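Local structure of translation initiation factor eIF2b-like protein (Chaetomium thermophilum, 4ZEM) at residues A13-T16 against K17-D21; S23-A26 against S27-L31. The protein serves as the beta subunit of the translation initiation factor eIF2B complex, which probably acts as the guanine nucleotide exchange factor for eIF2. All coordinates share one frame; numbering follows the deposited sequence.

Interaction 1: A13-T16 against K17-D21; sequences ATWT and KSLRD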
loop_
_atom_site.group_PDB
_atom_site.type_symbol
_atom_site.label_atom_id
_atom_site.label_comp_id
_atom_site.label_asym_id
_atom_site.label_seq_id
_atom_site.Cartn_x
_atom_site.Cartn_y
_atom_site.Cartn_z
ATOM N N ALA A 13 17.059 -5.715 -5.195
ATOM C CA ALA A 13 18.179 -4.883 -4.778
ATOM C C ALA A 13 19.077 -4.549 -5.964
ATOM O O ALA A 13 19.497 -3.405 -6.134
ATOM C CB ALA A 13 18.977 -5.579 -3.689
ATOM N N THR A 14 19.361 -5.554 -6.788
ATOM C CA THR A 14 20.176 -5.354 -7.981
ATOM C C THR A 14 19.415 -4.492 -8.989
ATOM O O THR A 14 20.003 -3.641 -9.660
ATOM C CB THR A 14 20.582 -6.694 -8.632
ATOM O OG1 THR A 14 19.410 -7.444 -8.970
ATOM C CG2 THR A 14 21.441 -7.510 -7.679
ATOM N N TRP A 15 18.108 -4.717 -9.086
ATOM C CA TRP A 15 17.254 -3.932 -9.972
ATOM C C TRP A 15 17.271 -2.458 -9.575
ATOM O O TRP A 15 17.286 -1.574 -10.430
ATOM C CB TRP A 15 15.816 -4.463 -9.950
ATOM C CG TRP A 15 14.861 -3.673 -10.801
ATOM C CD1 TRP A 15 14.611 -3.853 -12.128
ATOM C CD2 TRP A 15 14.022 -2.585 -10.380
ATOM N NE1 TRP A 15 13.675 -2.945 -12.564
ATOM C CE2 TRP A 15 13.297 -2.155 -11.511
ATOM C CE3 TRP A 15 13.812 -1.936 -9.157
ATOM C CZ2 TRP A 15 12.378 -1.106 -11.458
ATOM C CZ3 TRP A 15 12.901 -0.892 -9.106
ATOM C CH2 TRP A 15 12.195 -0.488 -10.251
ATOM N N THR A 16 17.275 -2.209 -8.271
ATOM C CA THR A 16 17.224 -0.851 -7.736
ATOM C C THR A 16 18.429 0.029 -8.093
ATOM O O THR A 16 18.261 1.222 -8.354
ATOM C CB THR A 16 17.068 -0.878 -6.203
ATOM O OG1 THR A 16 15.927 -1.671 -5.858
ATOM C CG2 THR A 16 16.871 0.528 -5.656
ATOM N N LYS A 17 19.635 -0.532 -8.117
ATOM C CA LYS A 17 20.803 0.306 -8.397
ATOM C C LYS A 17 21.297 0.248 -9.839
ATOM O O LYS A 17 22.293 0.886 -10.183
ATOM C CB LYS A 17 21.962 -0.040 -7.461
ATOM C CG LYS A 17 22.299 1.102 -6.516
ATOM C CD LYS A 17 22.479 2.399 -7.310
ATOM C CE LYS A 17 23.251 3.451 -6.535
ATOM N NZ LYS A 17 24.626 2.986 -6.192
ATOM N N SER A 18 20.606 -0.505 -10.682
ATOM C CA SER A 18 20.830 -0.391 -12.111
ATOM C C SER A 18 19.871 0.646 -12.673
ATOM O O SER A 18 20.007 1.078 -13.807
ATOM C CB SER A 18 20.636 -1.739 -12.804
ATOM O OG SER A 18 19.553 -2.451 -12.233
ATOM N N LEU A 19 18.929 1.070 -11.838
ATOM C CA LEU A 19 17.839 1.949 -12.253
ATOM C C LEU A 19 18.314 3.236 -12.938
ATOM O O LEU A 19 17.821 3.604 -14.009
ATOM C CB LEU A 19 16.986 2.286 -11.029
ATOM C CG LEU A 19 15.505 2.575 -11.224
ATOM C CD1 LEU A 19 14.821 1.365 -11.825
ATOM C CD2 LEU A 19 14.882 2.929 -9.887
ATOM N N ARG A 20 19.271 3.914 -12.315
ATOM C CA ARG A 20 19.689 5.244 -12.750
ATOM C C ARG A 20 20.704 5.203 -13.896
ATOM O O ARG A 20 20.875 6.189 -14.612
ATOM C CB ARG A 20 20.223 6.046 -11.560
ATOM C CG ARG A 20 19.113 6.830 -10.849
ATOM C CD ARG A 20 19.103 6.634 -9.343
ATOM N NE ARG A 20 17.748 6.749 -8.809
ATOM C CZ ARG A 20 17.312 6.115 -7.725
ATOM N NH1 ARG A 20 18.128 5.322 -7.045
ATOM N NH2 ARG A 20 16.061 6.279 -7.312
ATOM N N ASP A 21 21.373 4.066 -14.065
ATOM C CA ASP A 21 22.283 3.870 -15.197
ATOM C C ASP A 21 21.891 2.712 -16.112
ATOM O O ASP A 21 22.752 2.014 -16.653
ATOM C CB ASP A 21 23.718 3.644 -14.705
ATOM C CG ASP A 21 24.284 4.847 -13.971
ATOM O OD1 ASP A 21 24.301 5.948 -14.566
ATOM O OD2 ASP A 21 24.730 4.693 -12.812
#

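Interaction 2: S23-A26 against S27-L31; sequences SLEA and SIESL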
loop_
_atom_site.group_PDB
_atom_site.type_symbol
_atom_site.label_atom_id
_atom_site.label_comp_id
_atom_site.label_asym_id
_atom_site.label_seq_id
_atom_site.Cartn_x
_atom_site.Cartn_y
_atom_site.Cartn_z
ATOM N N SER A 23 18.760 1.807 -19.294
ATOM C CA SER A 23 17.788 2.499 -20.126
ATOM C C SER A 23 16.403 2.284 -19.529
ATOM O O SER A 23 16.175 1.306 -18.816
ATOM C CB SER A 23 17.822 1.977 -21.557
ATOM O OG SER A 23 16.989 0.835 -21.691
ATOM N N LEU A 24 15.489 3.209 -19.806
ATOM C CA LEU A 24 14.201 3.243 -19.124
ATOM C C LEU A 24 13.453 1.954 -19.438
ATOM O O LEU A 24 12.897 1.303 -18.550
ATOM C CB LEU A 24 13.388 4.468 -19.545
ATOM C CG LEU A 24 11.907 4.505 -19.175
ATOM C CD1 LEU A 24 11.717 4.330 -17.667
ATOM C CD2 LEU A 24 11.291 5.803 -19.654
ATOM N N GLU A 25 13.490 1.575 -20.712
ATOM C CA GLU A 25 12.779 0.400 -21.193
ATOM C C GLU A 25 13.349 -0.871 -20.583
ATOM O O GLU A 25 12.611 -1.807 -20.273
ATOM C CB GLU A 25 12.822 0.335 -22.726
ATOM C CG GLU A 25 12.008 -0.819 -23.300
ATOM C CD GLU A 25 10.502 -0.625 -23.128
ATOM O OE1 GLU A 25 10.066 0.491 -22.760
ATOM O OE2 GLU A 25 9.753 -1.598 -23.349
ATOM N N ALA A 26 14.664 -0.900 -20.412
ATOM C CA ALA A 26 15.302 -2.028 -19.758
ATOM C C ALA A 26 14.860 -2.147 -18.292
ATOM O O ALA A 26 14.581 -3.247 -17.819
ATOM C CB ALA A 26 16.813 -1.910 -19.858
ATOM N N SER A 27 14.779 -1.020 -17.583
ATOM C CA SER A 27 14.319 -1.022 -16.189
ATOM C C SER A 27 12.877 -1.506 -16.059
ATOM O O SER A 27 12.563 -2.307 -15.178
ATOM C CB SER A 27 14.439 0.372 -15.563
ATOM O OG SER A 27 15.758 0.878 -15.654
ATOM N N ILE A 28 12.012 -1.023 -16.946
ATOM C CA ILE A 28 10.605 -1.412 -16.937
ATOM C C ILE A 28 10.487 -2.910 -17.189
ATOM O O ILE A 28 9.756 -3.608 -16.492
ATOM C CB ILE A 28 9.783 -0.642 -18.002
ATOM C CG1 ILE A 28 9.876 0.870 -17.781
ATOM C CG2 ILE A 28 8.324 -1.081 -17.976
ATOM C CD1 ILE A 28 9.102 1.692 -18.809
ATOM N N GLU A 29 11.228 -3.403 -18.178
ATOM C CA GLU A 29 11.175 -4.816 -18.546
ATOM C C GLU A 29 11.750 -5.744 -17.474
ATOM O O GLU A 29 11.254 -6.853 -17.279
ATOM C CB GLU A 29 11.907 -5.045 -19.867
ATOM C CG GLU A 29 11.474 -6.310 -20.583
ATOM C CD GLU A 29 9.965 -6.397 -20.742
ATOM O OE1 GLU A 29 9.399 -7.480 -20.478
ATOM O OE2 GLU A 29 9.347 -5.386 -21.139
ATOM N N SER A 30 12.803 -5.300 -16.796
ATOM C CA SER A 30 13.366 -6.057 -15.680
ATOM C C SER A 30 12.353 -6.181 -14.545
ATOM O O SER A 30 12.203 -7.247 -13.950
ATOM C CB SER A 30 14.655 -5.411 -15.167
ATOM O OG SER A 30 15.460 -4.947 -16.233
ATOM N N LEU A 31 11.669 -5.083 -14.236
ATOM C CA LEU A 31 10.661 -5.099 -13.182
ATOM C C LEU A 31 9.493 -6.002 -13.569
ATOM O O LEU A 31 8.976 -6.742 -12.734
ATOM C CB LEU A 31 10.155 -3.686 -12.880
ATOM C CG LEU A 31 9.234 -3.546 -11.662
ATOM C CD1 LEU A 31 9.739 -4.376 -10.486
ATOM C CD2 LEU A 31 9.050 -2.088 -11.262
#

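Interaction 1: A13-T16 against K17-D21
The indole of Trp15 receives a methyl of Leu19 over one face: CD1 of Leu19 stands 3.5 Å above the ring plane, displaced toward the rim. Its distance to the centroid of the six-membered ring is 3.7 Å, with the approach 20° off the ring normal, which identifies a CH-pi contact. The closest ring atom is Trp15 CZ2, at 3.5 Å from Leu19 CD1. The four-residue spacing sets the two side chains on the same flank of the chain, and Trp15 CG lies anti to the backbone N (chi1 178°), on the side of the carbonyl carbon, which carries the indole toward the next turn and puts one of its faces against Leu19 CD1. At the ring's polar edge, Trp15 NE1 hydrogen-bonds to Ser27 O of helix 24-37. The other flat group, the guanidinium of Arg20, approaches Thr16 O obliquely, with NH1 still 4.3 Å from that oxygen.

Backbone bonding is thin here. Lys17 N reaches Ala13 O at 3.5 Å in a weak hydrogen bond, and Ser18 N has only weak bonds to the carbonyls of Thr14 and Trp15. The Ser18 hydroxyl adds to these: OG lies 2.9 Å from Thr14 O and 3.0 Å from Trp15 O, so its single proton can serve either acceptor. With chi1 at 39°, OG sits between its own backbone N and carbonyl carbon, facing back along the chain toward both oxygens.

Replacing Trp15 with an alanine removes the ring, which would probably leave Leu19 CD1 without the face it rests on and cost Ser27 O the bond from the indole.

Around this short helix 12-18 and the turn that follows, Trp15 packs on Ser30, Leu31 and Leu34 of helix 24-37, while Thr16 touches Gln51, Leu19 both Gln51 and Gln55, and Arg20 Gln55 of helix 43-59.

Interaction 2: S23-A26 against S27-L31
Leu24 and Ile28, one turn apart, make the apolar part of a local contact within the first turns of helix 24-37, whose first turn is capped by Ser23. Leu24 CD1 approaches Ile28 CD1 to 3.9 Å, the two side chains crossing at a slant. Ile28 CG1 stands beside its own backbone N (chi1 -58°), and the extended chi2 carries CD1 back toward the leucine. Leu24 packs on Val56 and Ile28 on Leu52 of helix 43-59.

Ser23 occupies the N-cap: its OG accepts the N-H of Ala26 at 3.2 Å, engaging an amide of the first turn that lacks a preceding helical carbonyl. From there the regular i to i+4 ladder runs on, with Ser27 N to Ser23 O and Ile28 N to Leu24 O both at 3.0 Å and nearly straight. Ser23 O is gripped twice, since Ser27 OG also donates to it at 3.2 Å, coming from above the carbonyl plane by 44°. An N-capped helix of this kind belongs here to the helical N-terminal part of the eIF2B alpha/beta/delta family, ahead of the Rossmann-like sheet.

On a different flank, Glu25 and Glu29 stand one turn apart with OE2 of Glu25 4.4 Å from OE2 of Glu29. Arg78 of helix 65-82 forms a salt bridge with each of these carboxylates through NH1, so its positive charge probably offsets the mutual repulsion of the like charges and ties helix 24-37 to its neighbour.

Overall arrangement
Interactions 1 and 2 follow one another in the chain: 13-21 closes before 23-31 opens, and their centres lie about 10 Å apart. The two helices are joined by a short connection, yet they also touch directly. Trp15 NE1 is 2.9 Å from Ser27 O, a probable hydrogen bond, and Trp15 CD1 packs on Ser30 CB at 3.4 Å. Thus the residue that carries interaction 1 also docks onto the second segment of interaction 2. Both centres lie about 22 Å from the centre of the chain and on the same side of it. Helix 43-59 packs against side chains of both contacts.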